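Local coordinates for protein erythrocyte binding antigen 140 (Plasmodium falciparum, PDB 4GF2) that probably binds a receptor on the surface of the host red blood cell during invasion, through a region that carries two Duffy-binding-like domains, at residues A[374-379]-A[455-460]; A[386-391]-A[461-466]; A[398-403]-A[471-476]. The protein carries 3 engineered substitutions. All coordinates share one frame; numbering follows the deposited sequence.

Contact 1: residues A[374-379]-A[455-460]; sequences YEAQLL and KVMSAV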
loop_
_atom_site.group_PDB
_atom_site.type_symbol
_atom_site.label_atom_id
_atom_site.label_comp_id
_atom_site.label_asym_id
_atom_site.label_seq_id
_atom_site.Cartn_x
_atom_site.Cartn_y
_atom_site.Cartn_z
ATOM N N TYR A 374 5.222 12.851 11.774
ATOM C CA TYR A 374 6.329 13.241 12.639
ATOM C C TYR A 374 6.642 14.726 12.511
ATOM O O TYR A 374 6.907 15.393 13.507
ATOM C CB TYR A 374 7.570 12.392 12.355
ATOM C CG TYR A 374 7.368 10.943 12.723
ATOM C CD1 TYR A 374 7.081 10.578 14.030
ATOM C CD2 TYR A 374 7.448 9.941 11.764
ATOM C CE1 TYR A 374 6.885 9.255 14.377
ATOM C CE2 TYR A 374 7.247 8.615 12.098
ATOM C CZ TYR A 374 6.966 8.280 13.408
ATOM O OH TYR A 374 6.772 6.964 13.743
ATOM N N GLU A 375 6.601 15.252 11.293
ATOM C CA GLU A 375 6.812 16.680 11.106
ATOM C C GLU A 375 5.809 17.452 11.957
ATOM O O GLU A 375 6.172 18.398 12.653
ATOM C CB GLU A 375 6.668 17.068 9.636
ATOM C CG GLU A 375 6.795 18.563 9.369
ATOM C CD GLU A 375 8.170 19.111 9.705
ATOM O OE1 GLU A 375 9.080 18.310 10.009
ATOM O OE2 GLU A 375 8.346 20.348 9.656
ATOM N N ALA A 376 4.549 17.031 11.916
ATOM C CA ALA A 376 3.502 17.710 12.673
ATOM C C ALA A 376 3.774 17.611 14.166
ATOM O O ALA A 376 3.732 18.612 14.880
ATOM C CB ALA A 376 2.139 17.128 12.344
ATOM N N GLN A 377 4.056 16.402 14.636
ATOM C CA GLN A 377 4.319 16.189 16.052
ATOM C C GLN A 377 5.525 17.005 16.508
ATOM O O GLN A 377 5.471 17.682 17.532
ATOM C CB GLN A 377 4.566 14.710 16.340
ATOM C CG GLN A 377 3.322 13.846 16.338
ATOM C CD GLN A 377 3.647 12.389 16.605
ATOM O OE1 GLN A 377 4.664 11.879 16.137
ATOM N NE2 GLN A 377 2.795 11.717 17.374
ATOM N N LEU A 378 6.611 16.932 15.745
ATOM C CA LEU A 378 7.833 17.650 16.085
ATOM C C LEU A 378 7.601 19.150 16.143
ATOM O O LEU A 378 8.095 19.827 17.045
ATOM C CB LEU A 378 8.928 17.344 15.075
ATOM C CG LEU A 378 9.419 15.905 15.110
ATOM C CD1 LEU A 378 10.376 15.655 13.969
ATOM C CD2 LEU A 378 10.079 15.625 16.437
ATOM N N LEU A 379 6.854 19.665 15.172
ATOM C CA LEU A 379 6.491 21.074 15.159
ATOM C C LEU A 379 5.640 21.405 16.376
ATOM O O LEU A 379 5.900 22.379 17.080
ATOM C CB LEU A 379 5.733 21.424 13.879
ATOM C CG LEU A 379 6.572 21.478 12.600
ATOM C CD1 LEU A 379 5.671 21.667 11.394
ATOM C CD2 LEU A 379 7.609 22.589 12.671
ATOM N N LYS A 455 -5.022 15.625 6.785
ATOM C CA LYS A 455 -5.763 14.995 7.873
ATOM C C LYS A 455 -4.839 14.591 9.014
ATOM O O LYS A 455 -5.125 14.872 10.178
ATOM C CB LYS A 455 -6.528 13.768 7.371
ATOM C CG LYS A 455 -7.896 14.084 6.788
ATOM C CD LYS A 455 -8.608 12.827 6.308
ATOM C CE LYS A 455 -10.011 13.146 5.820
ATOM N NZ LYS A 455 -10.717 11.943 5.307
ATOM N N VAL A 456 -3.730 13.931 8.686
ATOM C CA VAL A 456 -2.831 13.429 9.720
ATOM C C VAL A 456 -2.033 14.557 10.368
ATOM O O VAL A 456 -1.732 14.500 11.559
ATOM C CB VAL A 456 -1.864 12.333 9.189
ATOM C CG1 VAL A 456 -2.648 11.157 8.626
ATOM C CG2 VAL A 456 -0.916 12.891 8.147
ATOM N N MET A 457 -1.698 15.585 9.594
ATOM C CA MET A 457 -0.928 16.704 10.129
ATOM C C MET A 457 -1.797 17.594 11.001
ATOM O O MET A 457 -1.321 18.173 11.974
ATOM C CB MET A 457 -0.317 17.534 8.999
ATOM C CG MET A 457 0.764 16.814 8.208
ATOM S SD MET A 457 1.600 17.918 7.050
ATOM C CE MET A 457 2.643 18.859 8.156
ATOM N N SER A 458 -3.075 17.699 10.651
ATOM C CA SER A 458 -3.996 18.566 11.369
ATOM C C SER A 458 -4.433 17.949 12.692
ATOM O O SER A 458 -5.100 18.601 13.500
ATOM C CB SER A 458 -5.226 18.859 10.507
ATOM O OG SER A 458 -5.939 17.673 10.202
ATOM N N ALA A 459 -4.052 16.695 12.909
ATOM C CA ALA A 459 -4.461 15.966 14.104
ATOM C C ALA A 459 -3.810 16.511 15.371
ATOM O O ALA A 459 -4.290 16.261 16.476
ATOM C CB ALA A 459 -4.139 14.494 13.949
ATOM N N VAL A 460 -2.718 17.252 15.216
ATOM C CA VAL A 460 -2.000 17.780 16.373
ATOM C C VAL A 460 -2.497 19.162 16.801
ATOM O O VAL A 460 -1.944 19.763 17.724
ATOM C CB VAL A 460 -0.487 17.860 16.109
ATOM C CG1 VAL A 460 0.044 16.503 15.678
ATOM C CG2 VAL A 460 -0.179 18.922 15.060
#
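Van der Waals packing carries this buried contact. No hydrogen bond runs between 374-379 and 455-460. It joins helix 361-382 to the end region of helix 435-457 in the second Duffy-binding-like domain.

The centre is A376. Its methyl points at the other segment, where the backbones come closest, with the CA atoms of A376 and M457 5.2 Å apart. A376 CB sits 3.6 Å from the carbonyl M457 O. The same methyl, A376 CB, meets M457 CB at 4.2 Å. With only a methyl between them, the two backbones lie close.

V460 supplies the branched apolar group. It points toward the helix and sets both methyls against A376. V460 CG1 is anti to the carbonyl carbon (chi1 -55°) and touches A376 CB at 4.0 Å. V460 CG2 lies 3.9 Å from A376 O. The first branch also reaches the next residue, with V460 CG1 4.3 Å from Q377 CG.

M457 adds a looser contact. Its chain runs out extended and then bends at chi3 (75°), which brings M457 CE to 4.3 Å from E375 CG.

The polar ends look elsewhere: the carboxylate of E375 leads away from M457, with S398 and K319 as partners, and Q377 NE2 donates to A303 O. Overall, helix 361-382 packs against the last part of helix 435-457 and the residues that follow it. Helix 285-293 takes Y374, Q377, V456 and A459 from the two segments, and helix 388-407 receives L379 and M457.

Contact 2: residues A[386-391]-A[461-466]; sequences KDENAL and LKNKET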
loop_
_atom_site.group_PDB
_atom_site.type_symbol
_atom_site.label_atom_id
_atom_site.label_comp_id
_atom_site.label_asym_id
_atom_site.label_seq_id
_atom_site.Cartn_x
_atom_site.Cartn_y
_atom_site.Cartn_z
ATOM N N LYS A 386 2.739 28.313 21.587
ATOM C CA LYS A 386 2.187 29.357 20.729
ATOM C C LYS A 386 0.671 29.230 20.629
ATOM O O LYS A 386 0.099 28.219 21.033
ATOM C CB LYS A 386 2.813 29.292 19.335
ATOM C CG LYS A 386 4.220 29.866 19.271
ATOM C CD LYS A 386 4.710 29.999 17.839
ATOM C CE LYS A 386 6.033 30.745 17.768
ATOM N NZ LYS A 386 5.900 32.172 18.172
ATOM N N ASP A 387 0.024 30.257 20.089
ATOM C CA ASP A 387 -1.431 30.267 19.975
ATOM C C ASP A 387 -1.905 29.404 18.807
ATOM O O ASP A 387 -1.104 28.967 17.980
ATOM C CB ASP A 387 -1.949 31.701 19.830
ATOM C CG ASP A 387 -1.491 32.364 18.546
ATOM O OD1 ASP A 387 -1.709 31.785 17.462
ATOM O OD2 ASP A 387 -0.910 33.466 18.621
ATOM N N GLU A 388 -3.211 29.164 18.748
ATOM C CA GLU A 388 -3.797 28.295 17.731
ATOM C C GLU A 388 -3.498 28.762 16.312
ATOM O O GLU A 388 -3.113 27.962 15.460
ATOM C CB GLU A 388 -5.313 28.202 17.917
ATOM C CG GLU A 388 -5.754 27.147 18.913
ATOM C CD GLU A 388 -7.262 27.079 19.050
ATOM O OE1 GLU A 388 -7.947 28.003 18.561
ATOM O OE2 GLU A 388 -7.762 26.101 19.645
ATOM N N ASN A 389 -3.689 30.052 16.060
ATOM C CA ASN A 389 -3.518 30.605 14.722
ATOM C C ASN A 389 -2.084 30.472 14.212
ATOM O O ASN A 389 -1.858 30.252 13.023
ATOM C CB ASN A 389 -3.952 32.070 14.693
ATOM C CG ASN A 389 -5.406 32.255 15.087
ATOM O OD1 ASN A 389 -6.202 31.317 15.019
ATOM N ND2 ASN A 389 -5.761 33.467 15.501
ATOM N N ALA A 390 -1.119 30.604 15.117
ATOM C CA ALA A 390 0.287 30.496 14.756
ATOM C C ALA A 390 0.640 29.039 14.488
ATOM O O ALA A 390 1.198 28.707 13.443
ATOM C CB ALA A 390 1.164 31.059 15.862
ATOM N N LEU A 391 0.313 28.174 15.442
ATOM C CA LEU A 391 0.537 26.744 15.280
ATOM C C LEU A 391 -0.078 26.287 13.969
ATOM O O LEU A 391 0.526 25.524 13.216
ATOM C CB LEU A 391 -0.085 25.969 16.437
ATOM C CG LEU A 391 0.899 25.287 17.384
ATOM C CD1 LEU A 391 0.156 24.686 18.568
ATOM C CD2 LEU A 391 1.696 24.223 16.646
ATOM N N LEU A 461 -3.543 19.655 16.145
ATOM C CA LEU A 461 -4.075 20.984 16.441
ATOM C C LEU A 461 -5.391 20.926 17.215
ATOM O O LEU A 461 -6.257 20.102 16.922
ATOM C CB LEU A 461 -4.304 21.755 15.142
ATOM C CG LEU A 461 -3.080 21.979 14.257
ATOM C CD1 LEU A 461 -3.514 22.461 12.885
ATOM C CD2 LEU A 461 -2.124 22.972 14.896
ATOM N N LYS A 462 -5.539 21.809 18.198
ATOM C CA LYS A 462 -6.821 21.994 18.864
ATOM C C LYS A 462 -7.780 22.603 17.851
ATOM O O LYS A 462 -7.368 23.410 17.018
ATOM C CB LYS A 462 -6.681 22.928 20.066
ATOM C CG LYS A 462 -5.724 22.448 21.145
ATOM C CD LYS A 462 -5.617 23.474 22.265
ATOM C CE LYS A 462 -4.625 23.048 23.334
ATOM N NZ LYS A 462 -4.475 24.085 24.394
ATOM N N ASN A 463 -9.052 22.221 17.921
ATOM C CA ASN A 463 -10.039 22.703 16.962
ATOM C C ASN A 463 -9.463 22.703 15.551
ATOM O O ASN A 463 -9.057 23.745 15.037
ATOM C CB ASN A 463 -10.503 24.115 17.331
ATOM C CG ASN A 463 -11.142 24.182 18.706
ATOM O OD1 ASN A 463 -12.319 23.860 18.873
ATOM N ND2 ASN A 463 -10.369 24.612 19.698
ATOM N N LYS A 464 -9.432 21.529 14.928
ATOM C CA LYS A 464 -8.798 21.365 13.624
ATOM C C LYS A 464 -9.415 22.283 12.572
ATOM O O LYS A 464 -8.703 22.865 11.754
ATOM C CB LYS A 464 -8.888 19.906 13.165
ATOM C CG LYS A 464 -8.382 18.900 14.192
ATOM C CD LYS A 464 -8.021 17.566 13.550
ATOM C CE LYS A 464 -9.198 16.947 12.819
ATOM N NZ LYS A 464 -8.806 15.699 12.105
ATOM N N GLU A 465 -10.738 22.419 12.597
ATOM C CA GLU A 465 -11.441 23.228 11.604
ATOM C C GLU A 465 -11.140 24.720 11.747
ATOM O O GLU A 465 -11.589 25.530 10.939
ATOM C CB GLU A 465 -12.949 22.986 11.685
ATOM C CG GLU A 465 -13.366 21.582 11.276
ATOM C CD GLU A 465 -14.870 21.431 11.153
ATOM O OE1 GLU A 465 -15.586 22.444 11.298
ATOM O OE2 GLU A 465 -15.335 20.298 10.908
ATOM N N THR A 466 -10.388 25.081 12.781
ATOM C CA THR A 466 -9.894 26.444 12.922
ATOM C C THR A 466 -8.886 26.732 11.814
ATOM O O THR A 466 -8.719 27.877 11.390
ATOM C CB THR A 466 -9.204 26.650 14.285
ATOM O OG1 THR A 466 -10.149 26.436 15.341
ATOM C CG2 THR A 466 -8.631 28.057 14.396
#
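The carboxylate of E388 and the amide of N463 meet tip to tip, not face to face. Their planes stand 73° apart. The pair lies at the N-cap of helix 388-407 in the second Duffy-binding-like domain, where D387 caps the helix and a loop packs against its first turn.

N463 ND2 donates to E388 OE2 over 3.0 Å, with an N-H...O angle of 154°. The acceptor lies close to the amide plane of N463. On the glutamate the bond uses the syn lone pair of OE2, the side of the other oxygen. From another direction K462 CB comes to 3.4 Å from E388 OE2. OE1 faces T466 more loosely.

In the cap, D387 OD1 accepts from A390 N at 2.7 Å, nearly along the C-O axis. E388 opens the first turn. Its chain is extended beyond CG, which lets the carboxylate span to the loop. The K462 amino group makes no salt bridge with E388, but its positive charge is near enough that it may favour the carboxylate slightly.

Deeper in, L391 and L461 make a buried apolar contact. L461 swings its end toward the helix, and L461 CD2 meets L391 CB at 3.9 Å. The disulfide C392-C467 follows directly: each cysteine is the next residue after one of the two segments. It ties helix and loop together covalently.

N463 has a positive phi (42°), and its carbonyl starts the short 3-10 turn 464-466. T466 grips N463 O twice: its backbone N donates at 2.9 Å, and its OG1 makes a weak bond to the same atom.

Contact 3: residues A[398-403]-A[471-476]; sequences SYADLA and DKFQKI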
loop_
_atom_site.group_PDB
_atom_site.type_symbol
_atom_site.label_atom_id
_atom_site.label_comp_id
_atom_site.label_asym_id
_atom_site.label_seq_id
_atom_site.Cartn_x
_atom_site.Cartn_y
_atom_site.Cartn_z
ATOM N N SER A 398 4.940 23.634 6.527
ATOM C CA SER A 398 5.606 22.375 6.204
ATOM C C SER A 398 4.740 21.505 5.296
ATOM O O SER A 398 5.245 20.806 4.420
ATOM C CB SER A 398 5.981 21.619 7.478
ATOM O OG SER A 398 7.068 22.259 8.127
ATOM N N TYR A 399 3.432 21.557 5.504
ATOM C CA TYR A 399 2.497 20.878 4.620
ATOM C C TYR A 399 2.711 21.316 3.173
ATOM O O TYR A 399 2.811 20.488 2.268
ATOM C CB TYR A 399 1.063 21.187 5.044
ATOM C CG TYR A 399 0.028 20.722 4.051
ATOM C CD1 TYR A 399 -0.166 19.370 3.813
ATOM C CD2 TYR A 399 -0.758 21.632 3.357
ATOM C CE1 TYR A 399 -1.111 18.935 2.909
ATOM C CE2 TYR A 399 -1.710 21.204 2.451
ATOM C CZ TYR A 399 -1.880 19.852 2.232
ATOM O OH TYR A 399 -2.823 19.410 1.335
ATOM N N ALA A 400 2.779 22.626 2.961
ATOM C CA ALA A 400 2.943 23.179 1.622
ATOM C C ALA A 400 4.315 22.835 1.037
ATOM O O ALA A 400 4.446 22.607 -0.164
ATOM C CB ALA A 400 2.745 24.681 1.651
ATOM N N ASP A 401 5.340 22.808 1.883
ATOM C CA ASP A 401 6.674 22.446 1.427
ATOM C C ASP A 401 6.682 20.997 0.961
ATOM O O ASP A 401 7.320 20.658 -0.036
ATOM C CB ASP A 401 7.709 22.640 2.535
ATOM C CG ASP A 401 8.142 24.085 2.692
ATOM O OD1 ASP A 401 7.936 24.887 1.756
ATOM O OD2 ASP A 401 8.708 24.417 3.752
ATOM N N LEU A 402 5.972 20.140 1.686
ATOM C CA LEU A 402 5.882 18.736 1.310
ATOM C C LEU A 402 5.241 18.623 -0.060
ATOM O O LEU A 402 5.717 17.880 -0.921
ATOM C CB LEU A 402 5.071 17.952 2.337
ATOM C CG LEU A 402 5.765 17.723 3.678
ATOM C CD1 LEU A 402 4.778 17.203 4.712
ATOM C CD2 LEU A 402 6.921 16.758 3.512
ATOM N N ALA A 403 4.162 19.376 -0.258
ATOM C CA ALA A 403 3.474 19.407 -1.537
ATOM C C ALA A 403 4.440 19.802 -2.653
ATOM O O ALA A 403 4.439 19.204 -3.730
ATOM C CB ALA A 403 2.316 20.381 -1.479
ATOM N N ASP A 471 -5.357 24.212 1.474
ATOM C CA ASP A 471 -5.237 23.854 0.066
ATOM C C ASP A 471 -4.841 25.060 -0.780
ATOM O O ASP A 471 -3.932 24.973 -1.604
ATOM C CB ASP A 471 -6.548 23.266 -0.451
ATOM C CG ASP A 471 -6.409 22.668 -1.835
ATOM O OD1 ASP A 471 -5.301 22.197 -2.169
ATOM O OD2 ASP A 471 -7.404 22.668 -2.590
ATOM N N LYS A 472 -5.528 26.182 -0.580
ATOM C CA LYS A 472 -5.186 27.417 -1.281
ATOM C C LYS A 472 -3.760 27.839 -0.951
ATOM O O LYS A 472 -3.014 28.280 -1.824
ATOM C CB LYS A 472 -6.148 28.547 -0.906
ATOM C CG LYS A 472 -7.351 28.685 -1.825
ATOM C CD LYS A 472 -8.198 29.892 -1.441
ATOM C CE LYS A 472 -9.346 30.106 -2.415
ATOM N NZ LYS A 472 -10.167 31.298 -2.059
ATOM N N PHE A 473 -3.390 27.711 0.317
ATOM C CA PHE A 473 -2.060 28.101 0.761
ATOM C C PHE A 473 -0.985 27.312 0.018
ATOM O O PHE A 473 0.042 27.863 -0.380
ATOM C CB PHE A 473 -1.922 27.890 2.268
ATOM C CG PHE A 473 -0.620 28.378 2.827
ATOM C CD1 PHE A 473 -0.308 29.726 2.806
ATOM C CD2 PHE A 473 0.289 27.490 3.380
ATOM C CE1 PHE A 473 0.888 30.179 3.322
ATOM C CE2 PHE A 473 1.486 27.937 3.897
ATOM C CZ PHE A 473 1.788 29.284 3.870
ATOM N N GLN A 474 -1.236 26.022 -0.176
ATOM C CA GLN A 474 -0.283 25.148 -0.850
ATOM C C GLN A 474 -0.107 25.533 -2.317
ATOM O O GLN A 474 0.922 25.237 -2.922
ATOM C CB GLN A 474 -0.737 23.691 -0.736
ATOM C CG GLN A 474 0.138 22.701 -1.486
ATOM C CD GLN A 474 -0.525 22.171 -2.746
ATOM O OE1 GLN A 474 -1.731 21.909 -2.764
ATOM N NE2 GLN A 474 0.260 22.010 -3.809
ATOM N N LYS A 475 -1.110 26.195 -2.884
ATOM C CA LYS A 475 -1.054 26.605 -4.285
ATOM C C LYS A 475 -0.227 27.876 -4.489
ATOM O O LYS A 475 0.102 28.228 -5.621
ATOM C CB LYS A 475 -2.466 26.816 -4.843
ATOM C CG LYS A 475 -3.290 25.543 -4.957
ATOM C CD LYS A 475 -4.420 25.711 -5.961
ATOM C CE LYS A 475 -5.245 24.438 -6.109
ATOM N NZ LYS A 475 -6.205 24.245 -4.988
ATOM N N ILE A 476 0.105 28.562 -3.399
ATOM C CA ILE A 476 0.888 29.792 -3.482
ATOM C C ILE A 476 2.366 29.485 -3.705
ATOM O O ILE A 476 2.944 28.672 -2.983
ATOM C CB ILE A 476 0.754 30.625 -2.197
ATOM C CG1 ILE A 476 -0.674 31.155 -2.061
ATOM C CG2 ILE A 476 1.745 31.784 -2.203
ATOM C CD1 ILE A 476 -0.904 31.976 -0.815
#
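Two helices cross here at -55°, their axes 9.0 Å apart at closest approach. This is helix-helix packing in the core of the second Duffy-binding-like domain. Alanines on helix 388-407 face Q474 on helix 470-475, and an aromatic ring from each helix reaches over to the other.

A400 marks the crossing point. A400 CA is 4.5 Å from the CA of Q474, and the A400 CB points toward the partner helix. A400 CB lies 4.0 Å from Q474 CA and 4.1 Å from F473 CD2. It approaches the phenylalanine ring obliquely. F473 has CG anti to the backbone N (chi1 -175°), which brings the ring back toward the other helix.

Q474 points toward helix 388-407. Its CG is also anti to the backbone N, and the chain then bends at chi2 (-107°). The bend turns the amide alongside A403, whose methyl packs against the glutamine chain. Q474 CB meets Y399 CE2 at 4.2 Å, so the near end of the glutamine touches Y399 and its far end A403. The tyrosine ring and the glutamine amide are almost perpendicular.

No hydrogen bond or salt bridge crosses between the two segments. Within its own helix D471 OD2 pairs with K475 NZ at 3.1 Å, one turn on, while D471 OD1 forms a salt bridge with K450 NZ.

Helices 435-457 and 478-508 complete the surroundings of this mostly buried crossing. Y399 continues into helix 435-457: its OH bonds to K450 O, and its ring meets W454 edge to face. On another side R481 of helix 478-508 packs on A400 and F473 and makes a salt bridge with D401.

Overall arrangement
All three contacts lie in the second Duffy-binding-like domain and share a small set of helices. Contacts 2 and 3 both use helix 388-407, its start and its middle, with centres 17 Å apart and no touch between them. Contact 1 touches both. Its centre is 12 Å from that of contact 2, where the K464 chain packs on S458 and A459. It is 14 Å from that of contact 3, and the bridge between those two is a probable hydrogen bond of 2.8 Å between E375 OE2 and S398 OG, with M457 packing on Y399 and L402. A glycerol, probably from the crystallisation liquor, lies about 5 Å from the E375 side chain.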